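Local coordinates for protein putative dehydrogenase (Amycolatopsis orientalis, PDB 5A9T) that acts as an NADPH-dependent imine reductase, reducing imines stereoselectively to amines, at residues V192-V197 against Q253-D258; L186-L191 against A200-L205; G229-D234 against V285-R290; A126-P131 against A152-P157; A120-P125 against L169-L174. All coordinates share one frame; numbering follows the deposited sequence.

How the contacts relate
Contact 4 lies in the Rossmann-type N-terminal half, nested inside the loop that contact 5 closes; their centres are 13 Å apart. Contact 5 joins that half to helix 166-193, the long helix that leads into the C-terminal half. Farther along that helix lie contacts 2 and 1, in touch with each other and 11 Å apart between centres, their centres about 25 and 34 Å from that of contact 5. Contact 3, near the C-terminus, is 33 Å from contact 1, centre to centre. Contacts 1, 2, 3 and 5 all touch the second subunit, so these four lie at or near the subunit interface, whereas contact 4 is internal to one chain.

Contact 1. Residues V192-V197 against Q253-D258; sequences VGSAGV and QEQGVD. With CA (calcium ion), chain C.
The side-chain amide of Gln255 meets Ser194 at its edge: NE2 donates to Ser194 OG at 2.9 Å, with the acceptor practically in the amide plane and an almost perfectly straight bond (178°). Ser194 OG also pairs with the carbonyl of Leu191 one turn back, so the hydroxyl joins the end of helix 166-193 to the amide. Its chi1 of 71°, with OG lying between the backbone N and the carbonyl carbon, is what points the hydroxyl at NE2. Separately, Val257 CG2 packs on Ser194 CB at 3.8 Å. The two helix ends are closed alike, Gly196 and Gly256 each serving as the positive-phi residue of a Schellman motif. Beyond the second, Gly256 O binds a calcium ion at 2.4 Å, and a calcium-bound water donates to Gln255 O at 2.7 Å; Arg290 of the second subunit shares the metal. With an alanine in place of Gln255, Ser194 OG is likely to lose its N-H donor across the contact while keeping its bond to Leu191 O. The chemistry is thus one straight hydrogen bond from a side-chain amide beside a small apolar touch, next to a metal bridge between subunits.

Contact 2. Residues L186-L191 against A200-L205; sequences LHAAAL and AEFTKL
Ala188 and Ala189 of helix 166-193 take the ring of Phe202 from helix 199-228; these are two successive helices joined by a short loop in the all-helical C-terminal domain. Going along 186-191, His187 comes just before them and points elsewhere: its ND1 is hydrogen-bonded to Ser176 OG of the second subunit and its NE2 to Asp258 O. Ala188 makes the tightest touch, its methyl CB 3.6 Å from Phe202 CE2 and 3.7 Å from CZ, coming obliquely at the outer corner of the ring. Ala189 follows with its backbone: N lies 3.9 Å from Phe202 CE2, again obliquely, and CA is 4.1 Å from CD2, while its CB is no nearer than 4.3 Å to that same CD2. Small side chains at both positions let the aromatic ring come close to the backbone of helix 166-193. The ring gets there because Phe202 holds CG anti to its own N (chi1 178°), which turns the ring toward that helix. Val192, one residue past 186-191, packs on it as well, and Tyr170 of the second subunit meets it ring to ring with planes about 65° apart, so the ring also faces the dimer interface. One residue on from Phe202, Thr203 OG1 donates to Ala200 O at 2.8 Å.

Contact 3. Residues G229-D234 against V285-R290; sequences GVYPGD and VIELWR. With CA (calcium ion), chain B.
Close to the calcium-bound C-terminus, Tyr231 of the loop after helix 199-228 meets Ile286, Glu287 and Arg290 of the last 3-10 turn and tail of the chain. Its hydroxyl is the meeting point. OH donates to Glu287 OE2 at 2.6 Å on the anti lone pair of that oxygen, and in return accepts from Arg290 NH2 at 3.3 Å, a longer bond that lies near the guanidinium plane. Arg290 NE closes the triangle with a salt bridge to the same OE2 at 2.8 Å, reaching it from above the carboxylate plane. One oxygen therefore takes two donors, which would favour the charged form of the glutamate. The phenol and carboxylate planes are turned 52° apart, and the bend of Glu287 at chi2 (-64°) folds its carboxylate back beside the ring edge. Ile286 CG2 presses on the hydroxyl at 3.2 Å, its side chain crossing the tyrosine at about a right angle, and Ile226 of helix 199-228 packs against both Tyr231 and Arg290. Past this cluster the terminal carboxylate grips the calcium ion with both oxygens, Arg290 O at 2.4 Å and OXT at 2.6 Å; Gly256 of the second subunit binds the same ion.

Contact 4. Residues A126-P131 against A152-P157; sequences AMVGHP and AGLGDP
Gly129 and Leu154 meet backbone to backbone, and this is the tight part of the contact: Gly129 N donates to Leu154 O at 2.8 Å, while Gly129 CA sits 3.4 Å from Gly153 O in a CA-H...O contact. The amide approaches the Leu154 carbonyl from above its plane, 49° out of it, so the bond is short but bent away from the lone-pair direction. Leu154 O has a second partner in Ser133 OG. Gly129 is third in a type II turn that runs from Met127 to His130, closed by His130 N to Met127 O at 3.0 Å. Its positive phi suits glycine, and a beta carbon there would fall close to Gly153 O; Gly129 carries no side chain, so the backbone there can lie directly against Gly153 and Leu154. Val128 adds a looser layer. Its CG1 reaches Leu154 O at 3.7 Å, but the two side chains themselves come no closer than 4.3 Å, between Val128 CG1 and Leu154 CD2. The solvent side is that of Gly129 itself and of His130, whose side chain turns away from 152-157. Inward, Val128 packs on Met16, Leu20 and Ala23 of helix 15-26, and Leu154 on Leu24 of that helix; Met16 is among the residues seen to bind NADP(+). The loop thus lies over one Rossmann helix, while just beyond Gly155 the chain enters strand 156-161, where Asp156 pairs by backbone bonds with Ser133 and with Phe135 of strand 134-139.

Contact 5. Residues A120-P125 against L169-L174; sequences AIMVPP and LYNTAL
Met122 and Asn171 form the heart of this contact, the thioether lying against the side-chain amide where the end of strand 115-121 meets helix 166-193. Met122 SD is 3.8 Å from Asn171 CG and its CE 4.1 Å from the same carbon, the two side chains sliding past each other in opposite directions. The methyl then goes on to Leu174, one helical turn later, where Met122 CE touches CD1 at 3.9 Å and the two side chains cross at about a right angle. Two residues earlier, Ala120 CB meets Asn171 CB at 3.9 Å. Two bends fold the methionine into this place, at chi2 (-53°) and chi3 (-64°), and curl CE round toward Leu174. Asn171, with chi1 at -169°, swings its CG away from its own amide nitrogen, which puts the side-chain amide out toward the methionine. In the next shell, the strand end is fixed by backbone bonds from Ala120 to Leu136 and from Met122 to Val134, and Met122 also packs on Leu136 of strand 134-139 and on Trp209 of the second subunit. Replacing Met122 by an alanine is likely to strip Leu174 CD1 and the Asn171 amide of their thioether cover and open a gap between strand and helix. The Asn171 side chain lies about 8 Å from the bound amine and about 8 Å from that of Asn95, seen to bind NADP(+). Across the two segments the chemistry is apolar and van der Waals contact, joining the cofactor domain to the helical domain.

Contact 1. Residues V192-V197 against Q253-D258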
# COMPACT_ATOMS: atom_id res chain seq x y z
N VAL A 192 -2.04 4.38 15.82
CA VAL A 192 -3.22 3.83 16.61
C VAL A 192 -2.73 3.10 17.85
O VAL A 192 -3.42 3.04 18.87
CB VAL A 192 -4.20 3.00 15.77
CG1 VAL A 192 -4.73 3.84 14.66
CG2 VAL A 192 -3.54 1.69 15.21
N GLY A 193 -1.52 2.56 17.82
CA GLY A 193 -0.94 1.88 18.96
C GLY A 193 -0.72 2.81 20.10
O GLY A 193 -0.74 2.35 21.25
N SER A 194 -0.58 4.12 19.85
CA SER A 194 -0.42 5.10 20.96
C SER A 194 -1.70 5.21 21.75
O SER A 194 -1.65 5.78 22.89
CB SER A 194 0.07 6.45 20.40
OG SER A 194 -0.91 7.09 19.68
N ALA A 195 -2.81 4.77 21.22
CA ALA A 195 -4.08 4.73 21.89
C ALA A 195 -4.45 3.30 22.31
O ALA A 195 -5.60 3.07 22.74
CB ALA A 195 -5.15 5.42 21.06
N GLY A 196 -3.49 2.37 22.29
CA GLY A 196 -3.72 1.03 22.77
C GLY A 196 -4.29 0.09 21.77
O GLY A 196 -4.57 -1.05 22.13
N VAL A 197 -4.38 0.45 20.47
CA VAL A 197 -4.96 -0.41 19.46
C VAL A 197 -3.93 -1.37 18.94
O VAL A 197 -2.90 -0.95 18.39
CB VAL A 197 -5.53 0.40 18.26
CG1 VAL A 197 -6.06 -0.54 17.19
CG2 VAL A 197 -6.57 1.47 18.73
N GLN A 253 3.03 14.20 16.69
CA GLN A 253 3.82 14.79 17.88
C GLN A 253 2.93 14.79 19.12
O GLN A 253 3.45 14.41 20.20
CB GLN A 253 4.24 16.25 17.55
CG GLN A 253 5.28 16.39 16.56
CD GLN A 253 5.66 17.84 16.26
OE1 GLN A 253 5.07 18.74 16.79
NE2 GLN A 253 6.63 18.02 15.41
N GLU A 254 1.65 15.11 19.04
CA GLU A 254 0.71 15.12 20.20
C GLU A 254 0.59 13.71 20.76
O GLU A 254 0.50 13.53 21.98
CB GLU A 254 -0.65 15.68 19.86
CG GLU A 254 -0.65 17.14 19.52
N GLN A 255 0.68 12.66 19.91
CA GLN A 255 0.63 11.32 20.37
C GLN A 255 1.92 10.66 20.82
O GLN A 255 1.94 9.50 21.28
CB GLN A 255 0.05 10.38 19.28
CG GLN A 255 -1.40 10.74 18.91
CD GLN A 255 -2.39 10.57 20.01
OE1 GLN A 255 -3.04 11.53 20.38
NE2 GLN A 255 -2.50 9.35 20.60
N GLY A 256 3.01 11.40 20.67
CA GLY A 256 4.32 10.86 21.06
C GLY A 256 4.86 9.85 20.09
O GLY A 256 5.63 8.94 20.47
N VAL A 257 4.48 9.96 18.81
CA VAL A 257 4.90 9.06 17.79
C VAL A 257 5.87 9.73 16.84
O VAL A 257 5.70 10.93 16.52
CB VAL A 257 3.63 8.52 17.03
CG1 VAL A 257 3.99 7.77 15.75
CG2 VAL A 257 2.79 7.70 17.98
N ASP A 258 6.85 9.03 16.38
CA ASP A 258 7.90 9.57 15.56
C ASP A 258 7.31 10.15 14.28
O ASP A 258 6.38 9.63 13.72
CB ASP A 258 8.94 8.52 15.29
CG ASP A 258 10.10 9.04 14.49
OD1 ASP A 258 10.91 9.64 15.23
OD2 ASP A 258 10.22 8.89 13.26
CA CA C . 5.91 7.15 22.02
O HOH W 1 3.43 7.44 22.22
O HOH W 2 6.06 8.81 23.70

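Contact 2. Residues L186-L191 against A200-L205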
# COMPACT_ATOMS: atom_id res chain seq x y z
N LEU A 186 3.20 0.55 9.04
CA LEU A 186 3.81 0.50 10.37
C LEU A 186 3.74 1.85 11.06
O LEU A 186 3.51 1.91 12.27
CB LEU A 186 5.30 0.05 10.24
CG LEU A 186 5.42 -1.39 9.84
CD1 LEU A 186 6.88 -1.71 9.53
CD2 LEU A 186 4.87 -2.42 10.79
N HIS A 187 3.83 2.96 10.32
CA HIS A 187 3.65 4.26 10.92
C HIS A 187 2.20 4.44 11.45
O HIS A 187 1.96 4.93 12.56
CB HIS A 187 4.02 5.42 9.96
CG HIS A 187 4.00 6.72 10.63
ND1 HIS A 187 3.00 7.65 10.54
CD2 HIS A 187 4.90 7.18 11.53
CE1 HIS A 187 3.30 8.66 11.35
NE2 HIS A 187 4.42 8.37 11.98
N ALA A 188 1.25 4.01 10.61
CA ALA A 188 -0.14 3.99 10.99
C ALA A 188 -0.40 3.15 12.24
O ALA A 188 -1.15 3.54 13.15
CB ALA A 188 -0.95 3.50 9.86
N ALA A 189 0.21 1.96 12.29
CA ALA A 189 0.10 1.07 13.42
C ALA A 189 0.68 1.71 14.67
O ALA A 189 0.14 1.57 15.75
CB ALA A 189 0.67 -0.30 13.09
N ALA A 190 1.79 2.37 14.53
CA ALA A 190 2.34 3.11 15.69
C ALA A 190 1.38 4.20 16.16
O ALA A 190 1.24 4.37 17.39
CB ALA A 190 3.69 3.63 15.33
N LEU A 191 0.76 4.92 15.25
CA LEU A 191 -0.22 5.96 15.62
C LEU A 191 -1.36 5.39 16.35
O LEU A 191 -1.67 5.84 17.45
CB LEU A 191 -0.69 6.74 14.40
CG LEU A 191 0.24 7.78 13.86
CD1 LEU A 191 -0.14 8.22 12.46
CD2 LEU A 191 0.23 8.95 14.86
N ALA A 200 -2.95 -6.18 15.08
CA ALA A 200 -3.83 -7.20 14.50
C ALA A 200 -5.29 -6.75 14.44
O ALA A 200 -5.95 -6.98 13.46
CB ALA A 200 -3.65 -8.50 15.23
N GLU A 201 -5.68 -5.88 15.37
CA GLU A 201 -7.00 -5.20 15.32
C GLU A 201 -7.09 -4.19 14.20
O GLU A 201 -8.03 -4.15 13.36
CB GLU A 201 -7.37 -4.60 16.66
CG GLU A 201 -8.74 -4.03 16.70
CD GLU A 201 -9.86 -5.07 16.57
OE1 GLU A 201 -9.64 -6.30 16.63
OE2 GLU A 201 -11.03 -4.63 16.30
N PHE A 202 -6.02 -3.40 14.12
CA PHE A 202 -5.95 -2.25 13.17
C PHE A 202 -6.04 -2.85 11.72
O PHE A 202 -6.67 -2.26 10.81
CB PHE A 202 -4.69 -1.48 13.33
CG PHE A 202 -4.50 -0.33 12.40
CD1 PHE A 202 -5.48 0.66 12.26
CD2 PHE A 202 -3.37 -0.23 11.64
CE1 PHE A 202 -5.26 1.72 11.40
CE2 PHE A 202 -3.18 0.86 10.77
CZ PHE A 202 -4.15 1.80 10.65
N THR A 203 -5.44 -4.01 11.47
CA THR A 203 -5.53 -4.56 10.09
C THR A 203 -6.89 -4.83 9.51
O THR A 203 -7.15 -4.84 8.32
CB THR A 203 -4.74 -5.89 9.90
OG1 THR A 203 -5.48 -6.94 10.65
CG2 THR A 203 -3.38 -5.76 10.34
N LYS A 204 -7.87 -5.09 10.40
CA LYS A 204 -9.30 -5.25 9.96
C LYS A 204 -9.79 -4.07 9.15
O LYS A 204 -10.39 -4.24 8.08
CB LYS A 204 -10.20 -5.46 11.19
CG LYS A 204 -9.84 -6.75 11.92
CD LYS A 204 -10.69 -6.90 13.20
CE LYS A 204 -10.35 -8.17 13.89
NZ LYS A 204 -11.23 -8.25 15.06
N LEU A 205 -9.49 -2.86 9.58
CA LEU A 205 -9.85 -1.74 8.79
C LEU A 205 -8.73 -1.34 7.78
O LEU A 205 -9.01 -1.06 6.64
CB LEU A 205 -10.22 -0.55 9.65
CG LEU A 205 -11.61 -0.69 10.27
CD1 LEU A 205 -11.77 0.35 11.33
CD2 LEU A 205 -12.69 -0.47 9.27

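Contact 3. Residues G229-D234 against V285-R290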
# COMPACT_ATOMS: atom_id res chain seq x y z
N GLY A 229 -0.39 12.81 -18.40
CA GLY A 229 0.76 13.68 -18.07
C GLY A 229 0.49 15.17 -17.93
O GLY A 229 1.42 15.94 -18.07
N VAL A 230 -0.77 15.57 -17.73
CA VAL A 230 -1.18 16.97 -17.51
C VAL A 230 -1.33 17.24 -16.03
O VAL A 230 -0.87 18.31 -15.47
CB VAL A 230 -2.47 17.28 -18.27
CG1 VAL A 230 -2.97 18.67 -17.86
CG2 VAL A 230 -2.20 17.14 -19.74
N TYR A 231 -2.00 16.36 -15.31
CA TYR A 231 -2.19 16.39 -13.85
C TYR A 231 -2.89 17.62 -13.39
O TYR A 231 -2.40 18.32 -12.51
CB TYR A 231 -0.85 16.29 -13.13
CG TYR A 231 0.14 15.20 -13.54
CD1 TYR A 231 -0.01 13.90 -13.08
CD2 TYR A 231 1.16 15.46 -14.37
CE1 TYR A 231 0.89 12.95 -13.44
CE2 TYR A 231 2.05 14.51 -14.80
CZ TYR A 231 1.91 13.22 -14.29
OH TYR A 231 2.90 12.22 -14.67
N PRO A 232 -4.03 17.94 -13.98
CA PRO A 232 -4.71 19.10 -13.46
C PRO A 232 -5.09 18.95 -11.97
O PRO A 232 -5.50 17.90 -11.46
CB PRO A 232 -5.98 19.18 -14.38
CG PRO A 232 -6.27 17.73 -14.69
CD PRO A 232 -4.89 17.14 -14.88
N GLY A 233 -4.93 20.11 -11.26
CA GLY A 233 -5.21 20.17 -9.86
C GLY A 233 -6.50 20.73 -9.36
O GLY A 233 -6.67 20.83 -8.15
N ASP A 234 -7.48 20.84 -10.27
CA ASP A 234 -8.80 21.32 -9.85
C ASP A 234 -9.56 20.57 -8.83
O ASP A 234 -10.32 21.19 -8.04
CB ASP A 234 -9.68 21.36 -11.08
CG ASP A 234 -9.08 22.19 -12.16
OD1 ASP A 234 -9.27 23.41 -12.17
OD2 ASP A 234 -8.33 21.60 -12.99
N VAL A 285 3.84 14.54 -8.67
CA VAL A 285 5.14 14.28 -7.96
C VAL A 285 5.96 13.26 -8.68
O VAL A 285 7.17 13.31 -8.69
CB VAL A 285 4.86 13.95 -6.50
CG1 VAL A 285 4.31 12.56 -6.34
CG2 VAL A 285 6.12 14.10 -5.70
N ILE A 286 5.29 12.33 -9.45
CA ILE A 286 6.02 11.38 -10.20
C ILE A 286 6.99 11.99 -11.24
O ILE A 286 8.03 11.39 -11.61
CB ILE A 286 5.11 10.33 -10.89
CG1 ILE A 286 5.89 9.04 -11.36
CG2 ILE A 286 4.35 10.96 -12.07
CD1 ILE A 286 4.93 8.01 -11.95
N GLU A 287 6.67 13.20 -11.73
CA GLU A 287 7.57 13.78 -12.76
C GLU A 287 8.94 14.16 -12.33
O GLU A 287 9.85 14.06 -13.18
CB GLU A 287 6.87 15.03 -13.29
CG GLU A 287 5.67 14.72 -14.10
CD GLU A 287 5.97 13.95 -15.37
OE1 GLU A 287 6.96 14.34 -16.09
OE2 GLU A 287 5.24 12.99 -15.64
N LEU A 288 9.12 14.39 -11.07
CA LEU A 288 10.48 14.60 -10.48
C LEU A 288 11.26 13.30 -10.52
O LEU A 288 12.47 13.35 -10.25
CB LEU A 288 10.32 14.98 -9.01
CG LEU A 288 9.62 16.24 -8.54
CD1 LEU A 288 9.19 16.09 -7.07
CD2 LEU A 288 10.55 17.41 -8.79
N TRP A 289 10.59 12.14 -10.68
CA TRP A 289 11.32 10.84 -10.53
C TRP A 289 11.57 10.10 -11.81
O TRP A 289 12.37 9.16 -11.81
CB TRP A 289 10.55 9.92 -9.56
CG TRP A 289 10.20 10.52 -8.25
CD1 TRP A 289 10.84 11.59 -7.66
CD2 TRP A 289 9.20 10.13 -7.36
NE1 TRP A 289 10.25 11.87 -6.45
CE2 TRP A 289 9.22 11.02 -6.23
CE3 TRP A 289 8.22 9.13 -7.37
CZ2 TRP A 289 8.28 10.94 -5.20
CZ3 TRP A 289 7.37 9.02 -6.34
CH2 TRP A 289 7.33 9.92 -5.28
N ARG A 290 10.83 10.41 -12.88
CA ARG A 290 10.92 9.66 -14.11
C ARG A 290 12.31 9.76 -14.67
O ARG A 290 12.70 8.71 -15.35
CB ARG A 290 9.91 10.18 -15.16
CG ARG A 290 8.52 9.94 -14.84
CD ARG A 290 7.63 10.39 -15.98
NE ARG A 290 6.20 10.39 -15.76
CZ ARG A 290 5.48 9.26 -15.75
NH1 ARG A 290 6.09 8.06 -15.84
NH2 ARG A 290 4.17 9.37 -15.59
OXT ARG A 290 13.15 10.66 -14.48
CA CA B . 14.74 9.53 -16.21
O HOH W 3 16.86 9.71 -17.25
O HOH W 4 14.70 7.20 -17.11

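Contact 4. Residues A126-P131 against A152-P157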
# COMPACT_ATOMS: atom_id res chain seq x y z
N ALA A 126 9.50 -21.40 0.24
CA ALA A 126 8.48 -22.34 0.77
C ALA A 126 7.23 -22.26 0.09
O ALA A 126 6.40 -23.18 0.19
CB ALA A 126 8.22 -22.09 2.27
N MET A 127 6.95 -21.17 -0.66
CA MET A 127 5.74 -21.05 -1.37
C MET A 127 5.75 -21.53 -2.88
O MET A 127 4.73 -21.67 -3.54
CB MET A 127 5.23 -19.63 -1.33
CG MET A 127 4.71 -19.30 0.07
SD MET A 127 3.94 -17.70 0.00
CE MET A 127 2.82 -17.82 -1.40
N VAL A 128 6.99 -21.81 -3.33
CA VAL A 128 7.14 -22.29 -4.69
C VAL A 128 6.34 -23.57 -4.88
O VAL A 128 6.36 -24.47 -3.98
CB VAL A 128 8.65 -22.49 -5.06
CG1 VAL A 128 8.73 -23.24 -6.42
CG2 VAL A 128 9.37 -21.07 -4.99
N GLY A 129 5.56 -23.67 -5.94
CA GLY A 129 4.70 -24.81 -6.25
C GLY A 129 3.35 -24.84 -5.58
O GLY A 129 2.60 -25.79 -5.82
N HIS A 130 3.08 -23.86 -4.72
CA HIS A 130 1.82 -23.73 -3.96
C HIS A 130 0.94 -22.66 -4.46
O HIS A 130 1.36 -21.76 -5.23
CB HIS A 130 2.13 -23.58 -2.48
CG HIS A 130 2.86 -24.76 -1.89
ND1 HIS A 130 2.25 -25.99 -1.66
CD2 HIS A 130 4.15 -24.91 -1.50
CE1 HIS A 130 3.16 -26.85 -1.21
NE2 HIS A 130 4.31 -26.21 -1.08
N PRO A 131 -0.38 -22.75 -4.16
CA PRO A 131 -1.31 -21.70 -4.62
C PRO A 131 -0.86 -20.36 -4.05
O PRO A 131 -0.35 -20.26 -2.91
CB PRO A 131 -2.66 -22.14 -3.94
CG PRO A 131 -2.51 -23.62 -3.87
CD PRO A 131 -1.08 -23.83 -3.42
N ALA A 152 4.15 -23.62 -14.96
CA ALA A 152 2.99 -23.46 -14.04
C ALA A 152 3.06 -24.35 -12.88
O ALA A 152 2.44 -24.07 -11.82
CB ALA A 152 1.76 -23.63 -14.82
N GLY A 153 3.85 -25.43 -12.86
CA GLY A 153 4.11 -26.20 -11.65
C GLY A 153 4.85 -25.48 -10.55
O GLY A 153 4.91 -25.92 -9.44
N LEU A 154 5.61 -24.39 -10.93
CA LEU A 154 6.36 -23.64 -10.01
C LEU A 154 5.49 -22.51 -9.38
O LEU A 154 5.73 -22.07 -8.23
CB LEU A 154 7.58 -23.02 -10.67
CG LEU A 154 8.54 -24.03 -11.38
CD1 LEU A 154 9.65 -23.33 -12.10
CD2 LEU A 154 9.12 -24.99 -10.37
N GLY A 155 4.65 -21.93 -10.19
CA GLY A 155 3.83 -20.77 -9.81
C GLY A 155 3.10 -20.27 -11.02
O GLY A 155 3.42 -20.63 -12.18
N ASP A 156 2.09 -19.44 -10.88
CA ASP A 156 1.37 -18.89 -11.93
C ASP A 156 2.30 -18.11 -12.85
O ASP A 156 2.86 -17.12 -12.40
CB ASP A 156 0.26 -17.92 -11.47
CG ASP A 156 -0.64 -17.48 -12.59
OD1 ASP A 156 -0.81 -18.22 -13.57
OD2 ASP A 156 -1.27 -16.37 -12.47
N PRO A 157 2.43 -18.47 -14.13
CA PRO A 157 3.43 -17.84 -14.94
C PRO A 157 2.81 -16.66 -15.72
O PRO A 157 1.78 -16.81 -16.36
CB PRO A 157 3.84 -18.94 -15.89
CG PRO A 157 2.63 -19.78 -16.04
CD PRO A 157 1.90 -19.71 -14.76

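Contact 5. Residues A120-P125 against L169-L174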
# COMPACT_ATOMS: atom_id res chain seq x y z
N ALA A 120 11.37 -13.72 -12.63
CA ALA A 120 11.47 -13.19 -11.28
C ALA A 120 10.48 -13.91 -10.38
O ALA A 120 9.26 -13.93 -10.65
CB ALA A 120 11.19 -11.67 -11.28
N ILE A 121 10.97 -14.51 -9.33
CA ILE A 121 10.15 -15.29 -8.40
C ILE A 121 9.58 -14.37 -7.33
O ILE A 121 10.34 -13.69 -6.66
CB ILE A 121 11.01 -16.35 -7.77
CG1 ILE A 121 11.62 -17.26 -8.87
CG2 ILE A 121 10.16 -17.14 -6.81
CD1 ILE A 121 12.70 -18.20 -8.34
N MET A 122 8.26 -14.31 -7.23
CA MET A 122 7.60 -13.30 -6.37
C MET A 122 7.21 -13.81 -5.04
O MET A 122 6.48 -13.10 -4.37
CB MET A 122 6.45 -12.71 -7.12
CG MET A 122 6.83 -12.07 -8.44
SD MET A 122 8.14 -10.84 -8.38
CE MET A 122 7.38 -9.56 -7.34
N VAL A 123 7.71 -14.93 -4.62
CA VAL A 123 7.34 -15.55 -3.34
C VAL A 123 8.56 -16.17 -2.75
O VAL A 123 9.59 -16.40 -3.39
CB VAL A 123 6.17 -16.60 -3.48
CG1 VAL A 123 4.97 -15.91 -3.99
CG2 VAL A 123 6.67 -17.75 -4.39
N PRO A 124 8.56 -16.47 -1.47
CA PRO A 124 9.69 -17.17 -0.91
C PRO A 124 9.75 -18.65 -1.30
O PRO A 124 8.73 -19.23 -1.76
CB PRO A 124 9.52 -17.01 0.67
CG PRO A 124 8.25 -16.24 0.77
CD PRO A 124 7.56 -16.01 -0.48
N PRO A 125 10.95 -19.23 -1.07
CA PRO A 125 11.11 -20.64 -1.45
C PRO A 125 10.03 -21.60 -0.99
O PRO A 125 9.59 -22.45 -1.75
CB PRO A 125 12.50 -20.99 -0.91
CG PRO A 125 13.25 -19.72 -0.84
CD PRO A 125 12.21 -18.65 -0.60
N LEU A 169 12.89 -5.78 -13.76
CA LEU A 169 12.49 -4.38 -13.53
C LEU A 169 11.15 -4.40 -12.76
O LEU A 169 10.99 -3.57 -11.82
CB LEU A 169 12.37 -3.67 -14.82
CG LEU A 169 11.97 -2.20 -14.79
CD1 LEU A 169 12.96 -1.40 -13.98
CD2 LEU A 169 11.84 -1.66 -16.19
N TYR A 170 10.18 -5.23 -13.16
CA TYR A 170 8.93 -5.30 -12.40
C TYR A 170 9.15 -5.69 -11.00
O TYR A 170 8.54 -5.17 -10.03
CB TYR A 170 7.95 -6.28 -13.07
CG TYR A 170 6.88 -5.70 -13.98
CD1 TYR A 170 7.16 -5.22 -15.23
CD2 TYR A 170 5.61 -5.65 -13.49
CE1 TYR A 170 6.02 -4.72 -16.03
CE2 TYR A 170 4.57 -5.16 -14.23
CZ TYR A 170 4.81 -4.76 -15.46
OH TYR A 170 3.55 -4.23 -16.03
N ASN A 171 9.99 -6.71 -10.74
CA ASN A 171 10.30 -7.15 -9.39
C ASN A 171 10.84 -5.96 -8.56
O ASN A 171 10.38 -5.74 -7.46
CB ASN A 171 11.28 -8.29 -9.39
CG ASN A 171 11.41 -8.92 -8.03
OD1 ASN A 171 10.54 -8.97 -7.21
ND2 ASN A 171 12.55 -9.39 -7.78
N THR A 172 11.80 -5.26 -9.13
CA THR A 172 12.38 -4.12 -8.49
C THR A 172 11.31 -3.09 -8.17
O THR A 172 11.29 -2.58 -7.00
CB THR A 172 13.47 -3.51 -9.37
OG1 THR A 172 14.47 -4.54 -9.65
CG2 THR A 172 14.16 -2.35 -8.62
N ALA A 173 10.48 -2.81 -9.11
CA ALA A 173 9.41 -1.84 -8.93
C ALA A 173 8.44 -2.26 -7.81
O ALA A 173 8.11 -1.46 -6.88
CB ALA A 173 8.73 -1.61 -10.21
N LEU A 174 7.99 -3.52 -7.85
CA LEU A 174 7.03 -3.97 -6.87
C LEU A 174 7.66 -3.99 -5.46
O LEU A 174 6.97 -3.68 -4.48
CB LEU A 174 6.45 -5.33 -7.29
CG LEU A 174 5.58 -5.34 -8.57
CD1 LEU A 174 5.37 -6.73 -9.10
CD2 LEU A 174 4.23 -4.57 -8.33